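Local coordinates for protein RNase III inhibitor (Mycobacterium tuberculosis, PDB 5M3I) that is a macrodomain-family protein, named as an RNase III inhibitor, with an alpha/beta fold built on a mixed central sheet between helices, at residues A[73-78]-A[82-87]; A[54-59]-A[63-68]; A[35-40]-A[50-55]. One frame throughout, in Å; residues are numbered along the deposited sequence.

Contact 1: residues A[73-78]-A[82-87]; sequences VDTGQL and KHIINF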
# COMPACT_ATOMS: atom_id res chain seq x y z
N VAL A 73 3.70 8.57 -4.44
CA VAL A 73 4.09 9.10 -5.74
C VAL A 73 2.84 9.31 -6.61
O VAL A 73 1.93 8.48 -6.61
CB VAL A 73 5.07 8.14 -6.44
CG1 VAL A 73 5.59 8.76 -7.72
CG2 VAL A 73 6.29 7.80 -5.57
N ASP A 74 2.82 10.39 -7.39
CA ASP A 74 1.77 10.62 -8.39
C ASP A 74 2.10 9.93 -9.66
O ASP A 74 3.24 9.96 -10.11
CB ASP A 74 1.60 12.11 -8.64
CG ASP A 74 0.96 12.81 -7.46
OD1 ASP A 74 1.20 12.37 -6.29
OD2 ASP A 74 0.20 13.77 -7.73
N THR A 75 1.12 9.26 -10.23
CA THR A 75 1.32 8.56 -11.50
C THR A 75 1.33 9.52 -12.70
O THR A 75 2.00 9.26 -13.71
CB THR A 75 0.20 7.53 -11.76
OG1 THR A 75 -1.04 8.20 -11.98
CG2 THR A 75 0.08 6.53 -10.56
N GLY A 76 0.56 10.60 -12.61
CA GLY A 76 0.38 11.52 -13.75
C GLY A 76 -0.45 10.97 -14.91
O GLY A 76 -0.28 11.40 -16.04
N GLN A 77 -1.29 9.99 -14.62
CA GLN A 77 -2.08 9.29 -15.62
C GLN A 77 -3.43 9.96 -15.71
O GLN A 77 -4.04 10.24 -14.67
CB GLN A 77 -2.34 7.82 -15.24
CG GLN A 77 -1.12 6.94 -14.99
CD GLN A 77 -0.12 6.79 -16.14
OE1 GLN A 77 1.09 6.66 -15.91
NE2 GLN A 77 -0.61 6.86 -17.38
N LEU A 78 -3.84 10.27 -16.94
CA LEU A 78 -5.15 10.81 -17.24
C LEU A 78 -6.26 9.81 -16.92
O LEU A 78 -7.31 10.20 -16.37
CB LEU A 78 -5.20 11.27 -18.74
CG LEU A 78 -6.56 11.46 -19.44
CD1 LEU A 78 -7.36 12.63 -18.85
CD2 LEU A 78 -6.38 11.66 -20.94
N LYS A 82 -4.32 7.84 -9.68
CA LYS A 82 -3.51 9.06 -9.59
C LYS A 82 -2.34 8.93 -8.65
O LYS A 82 -1.34 9.58 -8.85
CB LYS A 82 -4.36 10.27 -9.14
CG LYS A 82 -5.64 10.54 -9.95
CD LYS A 82 -5.42 10.77 -11.45
CE LYS A 82 -6.76 11.10 -12.15
NZ LYS A 82 -7.58 9.88 -12.39
N HIS A 83 -2.46 8.08 -7.61
CA HIS A 83 -1.43 7.93 -6.59
C HIS A 83 -1.07 6.48 -6.33
O HIS A 83 -1.94 5.61 -6.28
CB HIS A 83 -1.90 8.51 -5.26
CG HIS A 83 -2.30 9.95 -5.34
ND1 HIS A 83 -1.38 10.97 -5.42
CD2 HIS A 83 -3.52 10.53 -5.37
CE1 HIS A 83 -2.01 12.12 -5.50
NE2 HIS A 83 -3.31 11.88 -5.46
N ILE A 84 0.22 6.23 -6.14
CA ILE A 84 0.71 4.99 -5.61
C ILE A 84 1.18 5.28 -4.21
O ILE A 84 2.08 6.11 -4.01
CB ILE A 84 1.92 4.43 -6.41
CG1 ILE A 84 1.66 4.43 -7.91
CG2 ILE A 84 2.29 3.04 -5.89
CD1 ILE A 84 0.39 3.74 -8.31
N ILE A 85 0.60 4.59 -3.24
CA ILE A 85 0.96 4.71 -1.83
C ILE A 85 1.77 3.48 -1.48
O ILE A 85 1.24 2.38 -1.36
CB ILE A 85 -0.27 4.82 -0.96
CG1 ILE A 85 -1.14 5.98 -1.44
CG2 ILE A 85 0.14 5.01 0.49
CD1 ILE A 85 -2.51 6.04 -0.79
N ASN A 86 3.08 3.66 -1.35
CA ASN A 86 3.97 2.57 -1.00
C ASN A 86 4.01 2.46 0.50
O ASN A 86 4.51 3.33 1.18
CB ASN A 86 5.36 2.83 -1.55
CG ASN A 86 5.37 2.82 -3.07
OD1 ASN A 86 5.34 1.76 -3.69
ND2 ASN A 86 5.48 4.00 -3.68
N PHE A 87 3.48 1.35 1.00
CA PHE A 87 3.31 1.09 2.45
C PHE A 87 4.43 0.16 2.89
O PHE A 87 4.50 -0.98 2.43
CB PHE A 87 1.96 0.40 2.60
CG PHE A 87 1.48 0.22 3.98
CD1 PHE A 87 2.25 -0.44 4.91
CD2 PHE A 87 0.25 0.70 4.34
CE1 PHE A 87 1.79 -0.61 6.18
CE2 PHE A 87 -0.19 0.59 5.63
CZ PHE A 87 0.57 -0.11 6.55
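Val73 and Ile84 form an antiparallel hydrogen-bonded pair of the beta hairpin 71-74/83-88. Val73 N gives its hydrogen to Ile84 O at 3.0 Å, and Ile84 N returns one to Val73 O at 2.9 Å, both nearly straight. The side chain of Val73 shares a face of the sheet with Ile84, and its CG2 comes within 4.3 Å of Asn86 ND2; that amide is held by Phe71 O at ND2 and by Asn29 ND2 at OD1. Asp74 faces His83 as a non-hydrogen-bonded pair on the other face. Their side chains run side by side in the same direction, carboxylate and ring almost perpendicular (83°), and His83 ND1 gives a weak, bent hydrogen bond to Asp74 OD1, 3.1 Å away near the ring plane. Thr75 extends the pairing one step past the strand: its N donates to Lys82 O at 2.8 Å from above the carbonyl plane. The Thr75 and Ile84 side chains cross at about a right angle, Thr75 CG2 lying 3.6 Å from Ile84 CD1. A chi1 of 68° sets Thr75 OG1 between its own backbone N and carbonyl carbon, where it accepts from Gln77 N, an ST turn; it also bonds to Pro81 O. Farther on, Gln77 O lies 3.5 Å from Lys82 CD. Strand 71-74 is the sheet's outermost strand on this side; 83-88 separates it from the parallel strand 26-31, and helix 50-61 packs on Val73.

Contact 2: residues A[54-59]-A[63-68]; sequences TAYEKA and GEVTIG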
# COMPACT_ATOMS: atom_id res chain seq x y z
N THR A 54 12.03 4.28 -9.56
CA THR A 54 13.27 5.05 -9.57
C THR A 54 13.22 6.04 -8.42
O THR A 54 14.23 6.24 -7.75
CB THR A 54 13.47 5.83 -10.89
OG1 THR A 54 13.42 4.91 -12.00
CG2 THR A 54 14.81 6.58 -10.91
N ALA A 55 12.05 6.66 -8.20
CA ALA A 55 11.92 7.63 -7.10
C ALA A 55 12.04 6.94 -5.74
O ALA A 55 12.81 7.38 -4.88
CB ALA A 55 10.62 8.39 -7.21
N TYR A 56 11.31 5.83 -5.57
CA TYR A 56 11.40 4.93 -4.39
C TYR A 56 12.81 4.45 -4.08
O TYR A 56 13.23 4.42 -2.93
CB TYR A 56 10.47 3.72 -4.60
CG TYR A 56 10.79 2.53 -3.74
CD1 TYR A 56 10.33 2.44 -2.44
CD2 TYR A 56 11.56 1.48 -4.23
CE1 TYR A 56 10.63 1.35 -1.64
CE2 TYR A 56 11.86 0.39 -3.43
CZ TYR A 56 11.41 0.34 -2.14
OH TYR A 56 11.70 -0.75 -1.34
N GLU A 57 13.54 4.05 -5.11
CA GLU A 57 14.91 3.57 -4.95
C GLU A 57 15.81 4.69 -4.47
O GLU A 57 16.63 4.48 -3.58
CB GLU A 57 15.44 2.98 -6.26
CG GLU A 57 16.86 2.44 -6.19
CD GLU A 57 17.31 1.81 -7.50
OE1 GLU A 57 17.08 2.44 -8.57
OE2 GLU A 57 17.88 0.68 -7.45
N LYS A 58 15.66 5.89 -5.04
CA LYS A 58 16.45 7.03 -4.56
C LYS A 58 16.17 7.33 -3.09
O LYS A 58 17.08 7.51 -2.30
CB LYS A 58 16.19 8.30 -5.36
CG LYS A 58 16.86 8.33 -6.72
CD LYS A 58 17.24 9.76 -7.13
CE LYS A 58 16.04 10.71 -7.13
NZ LYS A 58 16.48 12.12 -7.29
N ALA A 59 14.89 7.37 -2.75
CA ALA A 59 14.47 7.64 -1.39
C ALA A 59 14.97 6.58 -0.41
O ALA A 59 15.30 6.91 0.74
CB ALA A 59 12.97 7.75 -1.31
N GLY A 63 17.70 6.88 2.93
CA GLY A 63 17.08 6.64 4.25
C GLY A 63 15.72 7.33 4.51
O GLY A 63 15.28 7.44 5.66
N GLU A 64 15.03 7.73 3.45
CA GLU A 64 13.75 8.48 3.56
C GLU A 64 12.52 7.57 3.73
O GLU A 64 11.47 8.02 4.18
CB GLU A 64 13.54 9.39 2.33
CG GLU A 64 14.48 10.58 2.24
CD GLU A 64 14.51 11.23 0.84
OE1 GLU A 64 13.58 11.04 0.01
OE2 GLU A 64 15.49 11.98 0.59
N VAL A 65 12.66 6.29 3.35
CA VAL A 65 11.59 5.30 3.51
C VAL A 65 11.80 4.54 4.83
O VAL A 65 12.82 3.88 5.01
CB VAL A 65 11.58 4.31 2.33
CG1 VAL A 65 10.40 3.35 2.42
CG2 VAL A 65 11.51 5.06 1.02
N THR A 66 10.78 4.59 5.70
CA THR A 66 10.79 3.97 6.99
C THR A 66 9.44 3.37 7.34
O THR A 66 8.39 3.78 6.82
CB THR A 66 11.09 5.02 8.10
OG1 THR A 66 10.26 6.17 7.93
CG2 THR A 66 12.57 5.45 8.05
N ILE A 67 9.46 2.41 8.26
CA ILE A 67 8.25 1.90 8.87
C ILE A 67 7.44 3.06 9.44
O ILE A 67 7.98 3.90 10.14
CB ILE A 67 8.56 0.87 10.01
CG1 ILE A 67 9.34 -0.35 9.47
CG2 ILE A 67 7.27 0.40 10.69
CD1 ILE A 67 8.78 -1.00 8.21
N GLY A 68 6.16 3.11 9.12
CA GLY A 68 5.20 4.01 9.75
C GLY A 68 4.93 5.26 8.93
O GLY A 68 4.22 6.15 9.38
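Ala59 and Glu64 meet where helix 50-61 of the macrodomain ends in a Schellman motif. Gly63 is the first residue to leave helical geometry, and its positive phi (74°) reverses the backbone so that the chain folds back against the last turn. One polar bond spans the two segments: Glu64 N donates to Ala59 O at 2.8 Å, with an N-H...O angle of 157° and the donor tilted from the carbonyl plane. Gly63 N also lies close to this oxygen, but its angle is too poor for a hydrogen bond. The bond from Glu64 thus ties a carbonyl of the helix's last turn to the returning chain.

Apolar contact follows from the same reversal. Val65 CG2, set beside its own backbone N by a chi1 of -175°, faces the helix and packs 3.8 Å from Ala59 CB. It also approaches Tyr56 CD1 obliquely at 4.5 Å. The Tyr56 ring is buried, and its OH is bonded to Asn32 O. Ala59 and Tyr56 both rest on Phe71 of strand 71-74, while Val65 reaches Pro88 at the end of strand 83-88, so this small apolar cluster joins the helix end to both strands.

The glutamate packs mainly through its carbon chain and one carboxylate oxygen. Its CB lies 3.4 Å from Ala59 O. Extended beyond CG, the chain runs back alongside the last turn of the helix, bringing Glu64 OE1 to 3.6 Å from Ala59 CB.

Contact 3: residues A[35-40]-A[50-55]; sequences GVMGKG and PEMFTA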
# COMPACT_ATOMS: atom_id res chain seq x y z
N GLY A 35 15.01 -0.53 -1.00
CA GLY A 35 15.06 -0.14 -2.40
C GLY A 35 14.88 -1.26 -3.41
O GLY A 35 15.37 -1.16 -4.53
N VAL A 36 14.22 -2.33 -3.01
CA VAL A 36 14.09 -3.51 -3.86
C VAL A 36 12.66 -3.94 -3.96
O VAL A 36 12.01 -4.23 -2.96
CB VAL A 36 14.91 -4.69 -3.29
CG1 VAL A 36 14.78 -5.91 -4.23
CG2 VAL A 36 16.37 -4.30 -3.13
N MET A 37 12.17 -3.96 -5.18
CA MET A 37 10.83 -4.49 -5.50
C MET A 37 11.08 -5.67 -6.46
O MET A 37 11.01 -5.53 -7.68
CB MET A 37 9.99 -3.42 -6.20
CG MET A 37 9.57 -2.25 -5.33
SD MET A 37 8.33 -1.26 -6.16
CE MET A 37 8.39 0.22 -5.15
N GLY A 38 11.40 -6.82 -5.88
CA GLY A 38 11.88 -7.97 -6.63
C GLY A 38 10.91 -9.13 -6.78
O GLY A 38 11.09 -9.94 -7.65
N LYS A 39 9.87 -9.20 -5.96
CA LYS A 39 8.85 -10.24 -6.16
C LYS A 39 7.48 -9.74 -5.74
O LYS A 39 7.34 -8.66 -5.19
CB LYS A 39 9.24 -11.53 -5.42
CG LYS A 39 9.26 -11.38 -3.91
CD LYS A 39 9.57 -12.68 -3.18
CE LYS A 39 9.70 -12.38 -1.68
NZ LYS A 39 9.77 -13.62 -0.84
N GLY A 40 6.47 -10.57 -5.98
CA GLY A 40 5.13 -10.35 -5.53
C GLY A 40 4.55 -9.09 -6.15
O GLY A 40 4.90 -8.71 -7.27
N PRO A 50 7.69 2.43 -13.71
CA PRO A 50 9.16 2.47 -13.56
C PRO A 50 9.73 3.76 -12.95
O PRO A 50 10.74 3.72 -12.24
CB PRO A 50 9.66 2.28 -15.00
CG PRO A 50 8.51 2.71 -15.88
CD PRO A 50 7.28 2.28 -15.12
N GLU A 51 9.07 4.88 -13.21
CA GLU A 51 9.48 6.20 -12.66
C GLU A 51 9.24 6.25 -11.18
O GLU A 51 10.09 6.73 -10.43
CB GLU A 51 8.75 7.35 -13.38
CG GLU A 51 9.14 7.42 -14.85
CD GLU A 51 8.73 8.71 -15.53
OE1 GLU A 51 7.53 8.85 -15.88
OE2 GLU A 51 9.61 9.58 -15.75
N MET A 52 8.09 5.72 -10.77
CA MET A 52 7.77 5.51 -9.36
C MET A 52 8.87 4.71 -8.69
O MET A 52 9.40 5.13 -7.65
CB MET A 52 6.43 4.80 -9.22
CG MET A 52 5.99 4.54 -7.79
SD MET A 52 6.69 3.08 -7.01
CE MET A 52 5.76 1.79 -7.85
N PHE A 53 9.28 3.59 -9.29
CA PHE A 53 10.36 2.78 -8.68
C PHE A 53 11.66 3.54 -8.52
O PHE A 53 12.35 3.42 -7.49
CB PHE A 53 10.64 1.48 -9.45
CG PHE A 53 11.84 0.73 -8.96
CD1 PHE A 53 11.76 -0.05 -7.81
CD2 PHE A 53 13.06 0.82 -9.62
CE1 PHE A 53 12.87 -0.73 -7.34
CE2 PHE A 53 14.19 0.13 -9.15
CZ PHE A 53 14.08 -0.66 -8.01
N THR A 54 12.03 4.28 -9.56
CA THR A 54 13.27 5.05 -9.57
C THR A 54 13.22 6.04 -8.42
O THR A 54 14.23 6.24 -7.75
CB THR A 54 13.47 5.83 -10.89
OG1 THR A 54 13.42 4.91 -12.00
CG2 THR A 54 14.81 6.58 -10.91
N ALA A 55 12.05 6.66 -8.20
CA ALA A 55 11.92 7.63 -7.10
C ALA A 55 12.04 6.94 -5.74
O ALA A 55 12.81 7.38 -4.88
CB ALA A 55 10.62 8.39 -7.21
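Met37 lies against Phe53 and Met52, joining the loop after strand 26-31 to the first turns of helix 50-61. Its CB points toward the helix and begins the contact, 4.1 Å from both CD1 and CE1 of the Phe53 ring. Met37 CG follows at 4.0 Å from Phe53 CD1. The two side chains slide past each other in opposite directions, and the methionine chain, extended beyond CG, passes along the ring without lying over it. SD is consequently at the ring edge, 5.3 Å from the Phe53 centroid and 81° off the ring normal, a Met-aromatic contact. Beyond the Phe53 ring, the CE methyl of Met37 meets Met52 SD at 3.8 Å, with Met52 CE slightly farther, and it also touches the Tyr56 ring.

Met52 reaches this methyl by bending: chi1 is trans (180°), but turns at chi2 (-83°) and chi3 fold its sulfur and methyl back toward the loop. The Phe53 ring also meets backbone of the loop, with Gly35 O 3.7 Å from Phe53 CZ and Met37 N a little farther from CE1, both approaching obliquely. No hydrogen bond crosses between the two segments, which meet through van der Waals and sulfur contacts.

Helix 40-48 closes another side of the cluster: Lys46 makes a cation-pi contact with the Phe53 ring, and Phe45 packs on Met52. Beneath the two methionines lie Asn86 of strand 83-88 and, under Met37, Asn29 and Val31 of strand 26-31.

From the N terminus, the chain leaves strand 26-31 and contact 3 is the first to close, completing a loop that contains helix 40-48 and setting the loop 35-40 against helix 50-61. That same helix carries contact 2, which shares Thr54 and Ala55 with contact 3 and closes the short turn at the helix end. Contact 1 follows separately as the hairpin 71-74/83-88. None of the three loops encloses another; they come in series. In space they converge on helix 50-61: Tyr56 OH approaches the backbone N of Gly35, linking contacts 2 and 3, while Met52 lies between contact 3 and the hairpin of contact 1. Contacts 1 and 2 do not touch.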